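Alginate lyase A1-II' (Sphingomonas sp. A1, PDB 2CWS) probably cleaves the polysaccharide alginate by a lyase reaction, through the family-7 polysaccharide lyase domain that makes up this chain. Local coordinates at residues Q39-Y42 and A48-F51; T25-A30 and L34-Q39. All blocks are in the same frame, centred on the assembly; numbering follows the deposited sequence. Where two conformers were deposited one is given.

Interaction 1 of 2, residues Q39-Y42 and A48-F51; sequences QYFY and AMTF
Tyr42 and Thr50 hold each other by two backbone hydrogen bonds. Tyr42 N donates to Thr50 O over 2.9 Å, and Thr50 N returns a bond to Tyr42 O over 2.8 Å with an angle of 142° at the hydrogen. The reciprocal bonds identify an antiparallel hydrogen-bonded pair; Phe41 and Phe51 form the adjoining non-hydrogen-bonded one. There Phe41 CA comes 3.2 Å from Thr50 O in a CA-H...O contact, so this carbonyl also receives a second, weaker approach. Within residues 48-51, Thr50 OG1 donates to Ala48 O, just ahead of the strand, from above the carbonyl plane. On the sheet face of Tyr42 and Thr50, the threonine lies against one face of the tyrosine ring. Thr50 CB makes the CH-pi contact 3.9 Å from the Tyr42 ring centroid, while CG2 reaches Tyr42 CZ at 3.5 Å. A chi1 of 59°, placing Tyr42 CG between its backbone N and carbonyl carbon, swings the ring across Thr50. The other sheet face carries Phe41, whose edge is directed at the face of Phe51 in an offset edge-to-face pair, planes at 66°. Met49 SD approaches the Phe41 ring obliquely, 3.6 Å from Phe41 CE1, a Met-aromatic contact. Leu17 and Leu70, from strands of the second sheet, pack against this cluster. The arrangement is that of an antiparallel beta hairpin at the edge of one sheet of a concanavalin-like beta sandwich.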
ATOM      1  N   GLN A  39      -7.344  -4.355  17.522  1.00  5.82           N
ATOM      2  CA  GLN A  39      -7.569  -5.601  16.789  1.00  5.64           C
ATOM      3  C   GLN A  39      -7.151  -5.484  15.328  1.00  4.51           C
ATOM      4  O   GLN A  39      -6.930  -6.503  14.687  1.00  5.21           O
ATOM      5  CB  GLN A  39      -9.059  -6.043  16.878  0.66  6.72           C
ATOM      6  CG  GLN A  39      -9.983  -5.073  16.161  0.66  7.04           C
ATOM      7  CD  GLN A  39     -11.441  -5.388  16.413  0.66  7.60           C
ATOM      8  OE1 GLN A  39     -11.844  -6.538  16.356  0.66 10.42           O
ATOM      9  NE2 GLN A  39     -12.276  -4.363  16.657  0.66  9.38           N
ATOM     10  N   TYR A  40      -7.070  -4.253  14.816  1.00  4.34           N
ATOM     11  CA  TYR A  40      -6.756  -4.047  13.409  1.00  3.95           C
ATOM     12  C   TYR A  40      -5.255  -3.873  13.111  1.00  3.81           C
ATOM     13  O   TYR A  40      -4.855  -3.899  11.969  1.00  3.76           O
ATOM     14  CB  TYR A  40      -7.439  -2.775  12.918  1.00  4.94           C
ATOM     15  CG  TYR A  40      -8.941  -2.807  13.158  1.00  5.00           C
ATOM     16  CD1 TYR A  40      -9.765  -3.727  12.562  1.00  5.17           C
ATOM     17  CD2 TYR A  40      -9.524  -1.805  13.997  1.00  6.71           C
ATOM     18  CE1 TYR A  40     -11.156  -3.742  12.786  1.00  6.54           C
ATOM     19  CE2 TYR A  40     -10.893  -1.815  14.193  1.00  6.96           C
ATOM     20  CZ  TYR A  40     -11.693  -2.774  13.575  1.00  6.72           C
ATOM     21  OH  TYR A  40     -13.058  -2.742  13.809  1.00  9.96           O
ATOM     22  N   PHE A  41      -4.478  -3.629  14.162  1.00  4.10           N
ATOM     23  CA  PHE A  41      -3.115  -3.145  13.986  1.00  3.65           C
ATOM     24  C   PHE A  41      -2.342  -3.410  15.282  1.00  4.00           C
ATOM     25  O   PHE A  41      -2.652  -2.762  16.299  1.00  4.90           O
ATOM     26  CB  PHE A  41      -3.178  -1.662  13.684  1.00  4.73           C
ATOM     27  CG  PHE A  41      -1.832  -1.006  13.484  1.00  4.16           C
ATOM     28  CD1 PHE A  41      -1.206  -1.078  12.242  1.00  4.39           C
ATOM     29  CD2 PHE A  41      -1.220  -0.291  14.524  1.00  4.65           C
ATOM     30  CE1 PHE A  41       0.003  -0.431  12.020  1.00  4.92           C
ATOM     31  CE2 PHE A  41      -0.009   0.370  14.294  1.00  4.95           C
ATOM     32  CZ  PHE A  41       0.602   0.314  13.041  1.00  5.07           C
ATOM     33  N   TYR A  42      -1.386  -4.328  15.229  1.00  3.82           N
ATOM     34  CA  TYR A  42      -0.749  -4.714  16.485  1.00  4.28           C
ATOM     35  C   TYR A  42       0.602  -5.354  16.166  1.00  4.28           C
ATOM     36  O   TYR A  42       0.889  -5.717  15.045  1.00  4.70           O
ATOM     37  CB  TYR A  42      -1.632  -5.692  17.262  1.00  4.66           C
ATOM     38  CG  TYR A  42      -1.975  -6.976  16.533  1.00  4.67           C
ATOM     39  CD1 TYR A  42      -1.178  -8.090  16.636  1.00  5.40           C
ATOM     40  CD2 TYR A  42      -3.127  -7.059  15.772  1.00  5.11           C
ATOM     41  CE1 TYR A  42      -1.455  -9.276  15.987  1.00  6.09           C
ATOM     42  CE2 TYR A  42      -3.474  -8.264  15.128  1.00  5.59           C
ATOM     43  CZ  TYR A  42      -2.621  -9.364  15.231  1.00  6.06           C
ATOM     44  OH  TYR A  42      -2.939 -10.567  14.667  1.00  6.86           O
ATOM     45  N   ALA A  48       6.293  -8.590  14.205  1.00  4.11           N
ATOM     46  CA  ALA A  48       5.753  -7.945  12.996  1.00  4.14           C
ATOM     47  C   ALA A  48       4.686  -6.939  13.325  1.00  3.95           C
ATOM     48  O   ALA A  48       3.840  -7.135  14.193  1.00  4.56           O
ATOM     49  CB  ALA A  48       5.082  -8.992  12.087  1.00  4.63           C
ATOM     50  N   MET A  49       4.702  -5.847  12.524  1.00  3.94           N
ATOM     51  CA  MET A  49       3.550  -4.926  12.474  1.00  3.77           C
ATOM     52  C   MET A  49       2.467  -5.662  11.669  1.00  3.53           C
ATOM     53  O   MET A  49       2.682  -6.010  10.494  1.00  4.22           O
ATOM     54  CB  MET A  49       3.974  -3.626  11.844  1.00  4.26           C
ATOM     55  CG  MET A  49       2.849  -2.646  11.540  1.00  4.66           C
ATOM     56  SD  MET A  49       3.411  -0.986  11.182  1.00  4.82           S
ATOM     57  CE  MET A  49       4.504  -1.259   9.796  1.00  5.94           C
ATOM     58  N   THR A  50       1.320  -5.906  12.310  1.00  3.75           N
ATOM     59  CA  THR A  50       0.324  -6.842  11.820  1.00  3.93           C
ATOM     60  C   THR A  50      -0.975  -6.086  11.589  1.00  3.21           C
ATOM     61  O   THR A  50      -1.466  -5.389  12.490  1.00  4.76           O
ATOM     62  CB  THR A  50       0.165  -7.965  12.852  1.00  4.04           C
ATOM     63  OG1 THR A  50       1.414  -8.564  13.106  1.00  4.81           O
ATOM     64  CG2 THR A  50      -0.761  -9.072  12.261  1.00  5.26           C
ATOM     65  N   PHE A  51      -1.530  -6.273  10.398  1.00  3.56           N
ATOM     66  CA  PHE A  51      -2.735  -5.572   9.939  1.00  3.41           C
ATOM     67  C   PHE A  51      -3.840  -6.595   9.762  1.00  3.47           C
ATOM     68  O   PHE A  51      -3.671  -7.551   8.961  1.00  4.33           O
ATOM     69  CB  PHE A  51      -2.487  -4.924   8.571  1.00  3.77           C
ATOM     70  CG  PHE A  51      -1.342  -3.916   8.552  1.00  3.51           C
ATOM     71  CD1 PHE A  51      -1.616  -2.555   8.712  1.00  3.82           C
ATOM     72  CD2 PHE A  51      -0.042  -4.331   8.345  1.00  3.96           C
ATOM     73  CE1 PHE A  51      -0.593  -1.634   8.624  1.00  4.28           C
ATOM     74  CE2 PHE A  51       0.988  -3.400   8.281  1.00  4.40           C
ATOM     75  CZ  PHE A  51       0.714  -2.040   8.399  1.00  4.22           C
TER

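Interaction 2 of 2, residues T25-A30 and L34-Q39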
ATOM      1  N   THR A  25     -12.004   4.960  10.566  1.00  6.96           N
ATOM      2  CA  THR A  25     -11.180   5.868  11.379  1.00  6.78           C
ATOM      3  C   THR A  25      -9.740   5.914  10.911  1.00  5.92           C
ATOM      4  O   THR A  25      -9.213   4.898  10.456  1.00  7.02           O
ATOM      5  CB  THR A  25     -11.271   5.348  12.836  1.00  7.12           C
ATOM      6  OG1 THR A  25     -12.650   5.390  13.241  1.00  8.98           O
ATOM      7  CG2 THR A  25     -10.450   6.204  13.810  1.00 10.20           C
ATOM      8  N   GLU A  26      -9.137   7.086  11.034  1.00  5.18           N
ATOM      9  CA  GLU A  26      -7.755   7.227  10.766  1.00  5.45           C
ATOM     10  C   GLU A  26      -6.992   7.554  12.049  1.00  5.28           C
ATOM     11  O   GLU A  26      -7.484   8.337  12.884  1.00  7.51           O
ATOM     12  CB  GLU A  26      -7.457   8.371   9.767  1.00  5.84           C
ATOM     13  CG  GLU A  26      -8.084   8.056   8.397  1.00  6.68           C
ATOM     14  CD  GLU A  26      -7.653   9.056   7.344  1.00  7.21           C
ATOM     15  OE1 GLU A  26      -7.699   8.750   6.154  1.00 10.93           O
ATOM     16  OE2 GLU A  26      -7.180  10.168   7.680  1.00 10.81           O
ATOM     17  N   ILE A  27      -5.822   6.956  12.198  1.00  5.02           N
ATOM     18  CA  ILE A  27      -4.925   7.186  13.339  1.00  5.40           C
ATOM     19  C   ILE A  27      -3.734   8.002  12.832  1.00  4.96           C
ATOM     20  O   ILE A  27      -3.079   7.634  11.875  1.00  5.27           O
ATOM     21  CB  ILE A  27      -4.428   5.866  13.959  1.00  5.79           C
ATOM     22  CG1 ILE A  27      -5.561   4.889  14.290  1.00  6.73           C
ATOM     23  CG2 ILE A  27      -3.577   6.145  15.195  1.00  6.78           C
ATOM     24  CD1 ILE A  27      -6.635   5.440  15.251  1.00  7.23           C
ATOM     25  N   SER A  28      -3.487   9.119  13.530  1.00  5.43           N
ATOM     26  CA  SER A  28      -2.449  10.049  13.154  1.00  5.35           C
ATOM     27  C   SER A  28      -1.049   9.456  13.363  1.00  5.09           C
ATOM     28  O   SER A  28      -0.829   8.535  14.158  1.00  5.44           O
ATOM     29  CB  SER A  28      -2.546  11.315  14.004  1.00  6.86           C
ATOM     30  OG  SER A  28      -2.151  10.972  15.341  1.00  6.74           O
ATOM     31  N   SER A  29      -0.082  10.019  12.640  1.00  5.58           N
ATOM     32  CA  SER A  29       1.305   9.618  12.835  1.00  5.61           C
ATOM     33  C   SER A  29       1.717   9.718  14.288  1.00  5.05           C
ATOM     34  O   SER A  29       2.384   8.846  14.834  1.00  5.76           O
ATOM     35  CB  SER A  29       2.288  10.496  12.039  0.61  5.39           C
ATOM     36  OG  SER A  29       1.900  10.568  10.675  0.61  4.96           O
ATOM     37  N   ALA A  30       1.317  10.818  14.931  1.00  6.13           N
ATOM     38  CA  ALA A  30       1.733  10.982  16.339  1.00  6.49           C
ATOM     39  C   ALA A  30       1.154   9.896  17.207  1.00  5.82           C
ATOM     40  O   ALA A  30       1.851   9.371  18.103  1.00  6.58           O
ATOM     41  CB  ALA A  30       1.303  12.343  16.866  1.00  8.11           C
ATOM     42  N   LEU A  34       2.940   7.032  19.619  1.00  8.15           N
ATOM     43  CA  LEU A  34       2.622   6.929  21.034  1.00  8.91           C
ATOM     44  C   LEU A  34       2.091   5.535  21.384  1.00 12.95           C
ATOM     45  O   LEU A  34       1.701   5.327  22.539  1.00 19.10           O
ATOM     46  CB  LEU A  34       1.567   8.006  21.407  1.00  8.60           C
ATOM     47  CG  LEU A  34       2.209   9.395  21.527  1.00  8.00           C
ATOM     48  CD1 LEU A  34       1.163  10.494  21.365  1.00  9.64           C
ATOM     49  CD2 LEU A  34       2.915   9.556  22.857  1.00  9.73           C
ATOM     50  N   GLY A  35       2.042   4.607  20.445  1.00 10.00           N
ATOM     51  CA  GLY A  35       1.786   3.231  20.747  1.00 12.32           C
ATOM     52  C   GLY A  35       0.368   2.753  20.469  1.00  9.36           C
ATOM     53  O   GLY A  35      -0.024   1.764  21.092  1.00 11.49           O
ATOM     54  N   TYR A  36      -0.349   3.392  19.568  1.00  8.34           N
ATOM     55  CA  TYR A  36      -1.647   2.872  19.183  1.00  6.67           C
ATOM     56  C   TYR A  36      -1.534   1.379  18.829  1.00  6.01           C
ATOM     57  O   TYR A  36      -0.644   0.965  18.062  1.00  6.39           O
ATOM     58  CB  TYR A  36      -2.132   3.688  17.932  1.00  7.01           C
ATOM     59  CG  TYR A  36      -3.384   3.025  17.388  1.00  6.58           C
ATOM     60  CD1 TYR A  36      -3.326   2.141  16.305  1.00  6.17           C
ATOM     61  CD2 TYR A  36      -4.619   3.300  17.967  1.00  6.95           C
ATOM     62  CE1 TYR A  36      -4.416   1.531  15.805  1.00  6.29           C
ATOM     63  CE2 TYR A  36      -5.773   2.639  17.465  1.00  7.58           C
ATOM     64  CZ  TYR A  36      -5.644   1.770  16.400  1.00  6.52           C
ATOM     65  OH  TYR A  36      -6.753   1.135  15.886  1.00  7.11           O
ATOM     66  N   THR A  37      -2.510   0.630  19.303  1.00  5.92           N
ATOM     67  CA  THR A  37      -2.677  -0.778  18.936  1.00  6.43           C
ATOM     68  C   THR A  37      -4.125  -1.138  19.117  1.00  5.80           C
ATOM     69  O   THR A  37      -4.820  -0.571  19.947  1.00  7.53           O
ATOM     70  CB  THR A  37      -1.735  -1.652  19.793  1.00  7.83           C
ATOM     71  OG1 THR A  37      -1.807  -3.016  19.400  1.00  9.19           O
ATOM     72  CG2 THR A  37      -2.165  -1.569  21.259  1.00 12.84           C
ATOM     73  N   SER A  38      -4.612  -2.082  18.298  1.00  5.76           N
ATOM     74  CA  SER A  38      -5.991  -2.525  18.368  1.00  5.86           C
ATOM     75  C   SER A  38      -6.099  -3.880  17.662  1.00  5.45           C
ATOM     76  O   SER A  38      -5.104  -4.448  17.188  1.00  6.14           O
ATOM     77  CB  SER A  38      -6.898  -1.537  17.647  1.00  6.92           C
ATOM     78  OG  SER A  38      -6.656  -1.596  16.251  1.00  6.62           O
ATOM     79  N   GLN A  39      -7.344  -4.355  17.522  1.00  5.82           N
ATOM     80  CA  GLN A  39      -7.569  -5.601  16.789  1.00  5.64           C
ATOM     81  C   GLN A  39      -7.151  -5.484  15.328  1.00  4.51           C
ATOM     82  O   GLN A  39      -6.930  -6.503  14.687  1.00  5.21           O
ATOM     83  CB  GLN A  39      -9.059  -6.043  16.878  0.66  6.72           C
ATOM     84  CG  GLN A  39      -9.983  -5.073  16.161  0.66  7.04           C
ATOM     85  CD  GLN A  39     -11.441  -5.388  16.413  0.66  7.60           C
ATOM     86  OE1 GLN A  39     -11.844  -6.538  16.356  0.66 10.42           O
ATOM     87  NE2 GLN A  39     -12.276  -4.363  16.657  0.66  9.38           N
TER
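The short helix 29-33 turns the chain back here, and Ile27, two residues ahead of it, meets Tyr36, three residues beyond its end. Ile27 lies over one face of the Tyr36 ring: Ile27 CG1 sits 3.7 Å from the ring centroid and only 10° off the normal, the geometry of a centred CH-pi contact. CD1, at the end of this branch, lies 3.7 Å from Tyr36 CE2, and the CG2 branch of Ile27 lies 3.8 Å from Tyr36 CG. The two side chains cross at about a right angle. A chi1 of 172°, CG opposite the backbone N, carries the Tyr36 ring toward Ile27, and chi2 near a right angle turns its face. Its hydroxyl accepts a hydrogen bond from Ser38 OG, 2.8 Å from Tyr36 OH, which probably limits the movement of the hydroxyl end of the ring. Leu17 and Leu19 also touch both Ile27 and Tyr36, so the pair packs against the strand 15-18 and the loop beyond it. At the helix, Leu34 N donates to Ala30 O over 3.0 Å. Leu34 CG packs 3.4 Å from the same oxygen. Ser28 caps the helix start through its hydroxyl to Asn31 N, while Gly35, with positive phi, leaves the last turn. This is a short helix with a serine N-cap and a C-terminal Schellman motif, whose flanking residues Ile27 and Tyr36 meet in a CH-pi contact.

Overall arrangement
From the N terminus, strand 26-27 leads into helix 29-33, and interaction 2 closes the first loop, bringing residues 34-39 back beside 25-30. The chain then passes through Gln39, shared by both contacts, into strand 41-43; interaction 1 closes the next loop by pairing that strand with 49-54. The loops therefore follow one another without crossing. Their centres lie about 10 Å apart, and side chains bridge them: Phe41 CD2 packs 3.7 Å from Tyr36 CD1. Strand 26-27 belongs to the larger sheet, whereas the hairpin lies at one edge of the seven-stranded sheet, with 41-43 as its outermost strand. Leu17 touches Ile27, Tyr36, Phe41 and Phe51, so one residue of strand 15-18 packs against both contacts.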